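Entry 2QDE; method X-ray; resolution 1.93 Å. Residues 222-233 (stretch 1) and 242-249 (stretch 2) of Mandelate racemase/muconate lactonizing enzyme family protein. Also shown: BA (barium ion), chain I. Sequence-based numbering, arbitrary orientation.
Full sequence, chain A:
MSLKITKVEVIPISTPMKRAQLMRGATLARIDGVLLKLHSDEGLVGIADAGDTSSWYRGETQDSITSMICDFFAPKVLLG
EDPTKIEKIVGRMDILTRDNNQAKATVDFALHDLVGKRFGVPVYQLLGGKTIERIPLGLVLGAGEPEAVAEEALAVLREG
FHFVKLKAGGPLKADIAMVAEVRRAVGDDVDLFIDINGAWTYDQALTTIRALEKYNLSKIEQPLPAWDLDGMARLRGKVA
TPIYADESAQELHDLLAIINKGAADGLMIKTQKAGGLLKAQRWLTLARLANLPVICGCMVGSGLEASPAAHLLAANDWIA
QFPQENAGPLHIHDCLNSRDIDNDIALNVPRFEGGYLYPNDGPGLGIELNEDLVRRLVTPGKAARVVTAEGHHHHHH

Stretch 1, residues 222-233: QPLPAWDLDGMA
Stretch 2 242-249: PIYADESA

How are the two backbones laid against each other? After P242, stretch 2 is extended from I243, then folds into a type I turn from D246 to A249, closed by A249 N to D246 O at 2.8 Å. Stretch 1 starts as loop, makes a type I turn from P225 to D228, and enters a helix at L229 that runs nearly antiparallel to the strand, at 156°, with the axes 10.5 Å apart at their closest. The register is set by Q222 CA lying 5.0 Å from A245 CA and A226 CA 4.0 Å from S248 CA. At one end Q222 N donates to Y244 O at 2.8 Å and a nearly straight 164°, a bond made with Q222 at the unusual phi/psi of 39/70.

What does the Q222 side chain do? Its CA-to-CB bond points sideways, but chi1 t (-163°) and chi2 p (72°) bring the end of the side chain nearer the turn of stretch 2, which covers 95 Å² of Q222. The modelled amide is probably turned over: NE2 sits 2.7 Å from D246 N, while OE1 lies 2.7 Å from S248 OG. A long, flexible side chain ending in two polar atoms suits this site, where backbone amides and a hydroxyl crowd together. Beside it, E247 (chi1 m, chi2 p) places OE1 3.4 Å from Q222 CG, and this buried oxygen has no polar partner in the model.

Why do small residues meet at the two turns? A226, at phi/psi -52/-40, packs its CB 3.8 Å from E247 CB, and the backbones approach closely there. S248, with chi1 m (-67°), holds OG 2.7 Å from A226 O, and S248 CA makes a CA-H...O contact to the same oxygen at 3.5 Å. A water donates to both A226 O (2.9 Å) and S248 O (2.8 Å). L229, m and t, extends CD2 to 3.9 Å from S248 CB.

What seals the apolar side? M232 points toward the strand and folds with all three chi angles m (-72°, -79°, -79°), bringing CE 3.5 Å from I243 CG2 and 4.2 Å from A245 CB. I243, also pointing across with both chi angles m, meets P223 CD through CG2 at 3.8 Å. The helix that presents M232 is capped by D228, whose t side chain accepts from G231 N at OD1, 2.9 Å. D246, chi1 t, instead leads its carboxylate away, and its OD2 binds the barium ion BA at 2.7 Å. Altogether the contact buries 463 Å².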

# COMPACT_ATOMS: atom_id res chain seq x y z
N GLN A 222 25.41 6.74 0.83
CA GLN A 222 24.62 7.82 0.24
C GLN A 222 24.91 8.14 -1.23
O GLN A 222 25.46 9.20 -1.55
CB GLN A 222 24.79 9.10 1.06
CG GLN A 222 23.72 10.15 0.79
CD GLN A 222 22.37 9.76 1.37
OE1 GLN A 222 21.35 9.86 0.70
NE2 GLN A 222 22.37 9.33 2.62
N PRO A 223 24.52 7.24 -2.14
CA PRO A 223 24.77 7.49 -3.56
C PRO A 223 23.89 8.60 -4.14
O PRO A 223 24.34 9.36 -5.00
CB PRO A 223 24.48 6.13 -4.21
CG PRO A 223 23.45 5.54 -3.32
CD PRO A 223 23.94 5.90 -1.93
N LEU A 224 22.66 8.70 -3.65
CA LEU A 224 21.70 9.70 -4.14
C LEU A 224 21.45 10.83 -3.15
O LEU A 224 21.82 10.74 -1.98
CB LEU A 224 20.38 8.99 -4.48
CG LEU A 224 20.51 7.80 -5.44
CD1 LEU A 224 19.22 6.99 -5.45
CD2 LEU A 224 20.86 8.30 -6.84
N PRO A 225 20.81 11.93 -3.61
CA PRO A 225 20.53 13.07 -2.73
C PRO A 225 19.81 12.66 -1.44
O PRO A 225 19.10 11.65 -1.41
CB PRO A 225 19.67 13.98 -3.61
CG PRO A 225 20.19 13.69 -4.99
CD PRO A 225 20.33 12.19 -4.97
N ALA A 226 20.00 13.45 -0.39
CA ALA A 226 19.39 13.18 0.91
C ALA A 226 17.88 12.96 0.86
O ALA A 226 17.35 12.10 1.56
CB ALA A 226 19.71 14.33 1.87
N TRP A 227 17.20 13.75 0.04
CA TRP A 227 15.75 13.65 -0.07
C TRP A 227 15.22 12.53 -0.98
O TRP A 227 14.04 12.19 -0.92
CB TRP A 227 15.19 14.99 -0.57
CG TRP A 227 15.87 15.45 -1.82
CD1 TRP A 227 16.95 16.29 -1.91
CD2 TRP A 227 15.56 15.05 -3.16
NE1 TRP A 227 17.33 16.42 -3.22
CE2 TRP A 227 16.50 15.66 -4.01
CE3 TRP A 227 14.58 14.21 -3.72
CZ2 TRP A 227 16.49 15.48 -5.40
CZ3 TRP A 227 14.58 14.03 -5.11
CH2 TRP A 227 15.53 14.66 -5.93
N ASP A 228 16.08 11.96 -1.81
CA ASP A 228 15.64 10.93 -2.75
C ASP A 228 15.49 9.53 -2.15
O ASP A 228 16.18 8.60 -2.55
CB ASP A 228 16.61 10.89 -3.94
CG ASP A 228 16.06 10.09 -5.12
OD1 ASP A 228 14.83 9.83 -5.15
OD2 ASP A 228 16.85 9.75 -6.01
N LEU A 229 14.56 9.38 -1.20
CA LEU A 229 14.34 8.09 -0.56
C LEU A 229 13.73 7.07 -1.51
O LEU A 229 14.06 5.88 -1.44
CB LEU A 229 13.45 8.24 0.69
CG LEU A 229 14.05 9.09 1.82
CD1 LEU A 229 13.15 9.04 3.05
CD2 LEU A 229 15.44 8.57 2.17
N ASP A 230 12.84 7.52 -2.39
CA ASP A 230 12.24 6.61 -3.36
C ASP A 230 13.35 6.09 -4.27
O ASP A 230 13.39 4.91 -4.60
CB ASP A 230 11.17 7.32 -4.21
CG ASP A 230 9.97 7.76 -3.38
OD1 ASP A 230 9.43 6.92 -2.62
OD2 ASP A 230 9.55 8.93 -3.49
N GLY A 231 14.26 6.98 -4.66
CA GLY A 231 15.36 6.58 -5.51
C GLY A 231 16.27 5.59 -4.79
O GLY A 231 16.72 4.61 -5.37
N MET A 232 16.56 5.86 -3.52
CA MET A 232 17.41 4.98 -2.74
C MET A 232 16.77 3.59 -2.69
O MET A 232 17.45 2.58 -2.86
CB MET A 232 17.59 5.53 -1.32
CG MET A 232 18.49 6.77 -1.23
SD MET A 232 20.27 6.41 -1.29
CE MET A 232 20.53 5.88 0.44
N ALA A 233 15.46 3.55 -2.48
CA ALA A 233 14.74 2.29 -2.44
C ALA A 233 14.81 1.65 -3.83
O ALA A 233 15.16 0.49 -3.96
CB ALA A 233 13.28 2.50 -2.03
N PRO A 242 25.07 -3.35 -0.69
CA PRO A 242 24.30 -2.69 0.36
C PRO A 242 24.36 -1.18 0.19
O PRO A 242 25.40 -0.64 -0.18
CB PRO A 242 24.99 -3.14 1.64
CG PRO A 242 25.55 -4.48 1.27
CD PRO A 242 26.10 -4.23 -0.11
N ILE A 243 23.24 -0.50 0.44
CA ILE A 243 23.16 0.94 0.32
C ILE A 243 22.91 1.54 1.71
O ILE A 243 21.88 1.25 2.33
CB ILE A 243 22.00 1.35 -0.61
CG1 ILE A 243 22.14 0.67 -1.98
CG2 ILE A 243 21.94 2.86 -0.75
CD1 ILE A 243 23.41 1.03 -2.73
N TYR A 244 23.85 2.35 2.20
CA TYR A 244 23.73 2.98 3.51
C TYR A 244 23.33 4.45 3.38
O TYR A 244 23.68 5.11 2.40
CB TYR A 244 25.06 2.89 4.27
CG TYR A 244 25.29 1.58 4.99
CD1 TYR A 244 25.01 0.36 4.38
CD2 TYR A 244 25.82 1.57 6.28
CE1 TYR A 244 25.27 -0.85 5.03
CE2 TYR A 244 26.08 0.37 6.94
CZ TYR A 244 25.80 -0.84 6.31
OH TYR A 244 26.06 -2.01 6.97
N ALA A 245 22.62 4.96 4.38
CA ALA A 245 22.17 6.35 4.37
C ALA A 245 22.88 7.21 5.41
O ALA A 245 23.01 6.81 6.57
CB ALA A 245 20.67 6.40 4.60
N ASP A 246 23.35 8.38 4.99
CA ASP A 246 24.00 9.31 5.91
C ASP A 246 23.17 10.58 5.87
O ASP A 246 22.32 10.80 6.74
CB ASP A 246 25.43 9.62 5.47
CG ASP A 246 26.10 10.68 6.33
OD1 ASP A 246 25.48 11.17 7.31
OD2 ASP A 246 27.26 11.03 6.03
N GLU A 247 23.39 11.40 4.84
CA GLU A 247 22.65 12.64 4.69
C GLU A 247 21.14 12.43 4.78
O GLU A 247 20.44 13.28 5.33
CB GLU A 247 23.01 13.30 3.35
CG GLU A 247 24.38 13.97 3.34
CD GLU A 247 25.52 13.04 2.96
OE1 GLU A 247 25.42 11.81 3.20
OE2 GLU A 247 26.53 13.54 2.42
N SER A 248 20.64 11.32 4.25
CA SER A 248 19.21 11.04 4.30
C SER A 248 18.70 10.78 5.72
O SER A 248 17.54 11.05 6.03
CB SER A 248 18.86 9.83 3.43
OG SER A 248 19.07 10.11 2.06
N ALA A 249 19.58 10.27 6.58
CA ALA A 249 19.24 9.96 7.97
C ALA A 249 19.62 11.07 8.94
O ALA A 249 20.64 10.97 9.64
CB ALA A 249 19.91 8.66 8.39
BA BA I . 28.72 11.15 3.82
O HOH W 1 15.76 11.98 4.04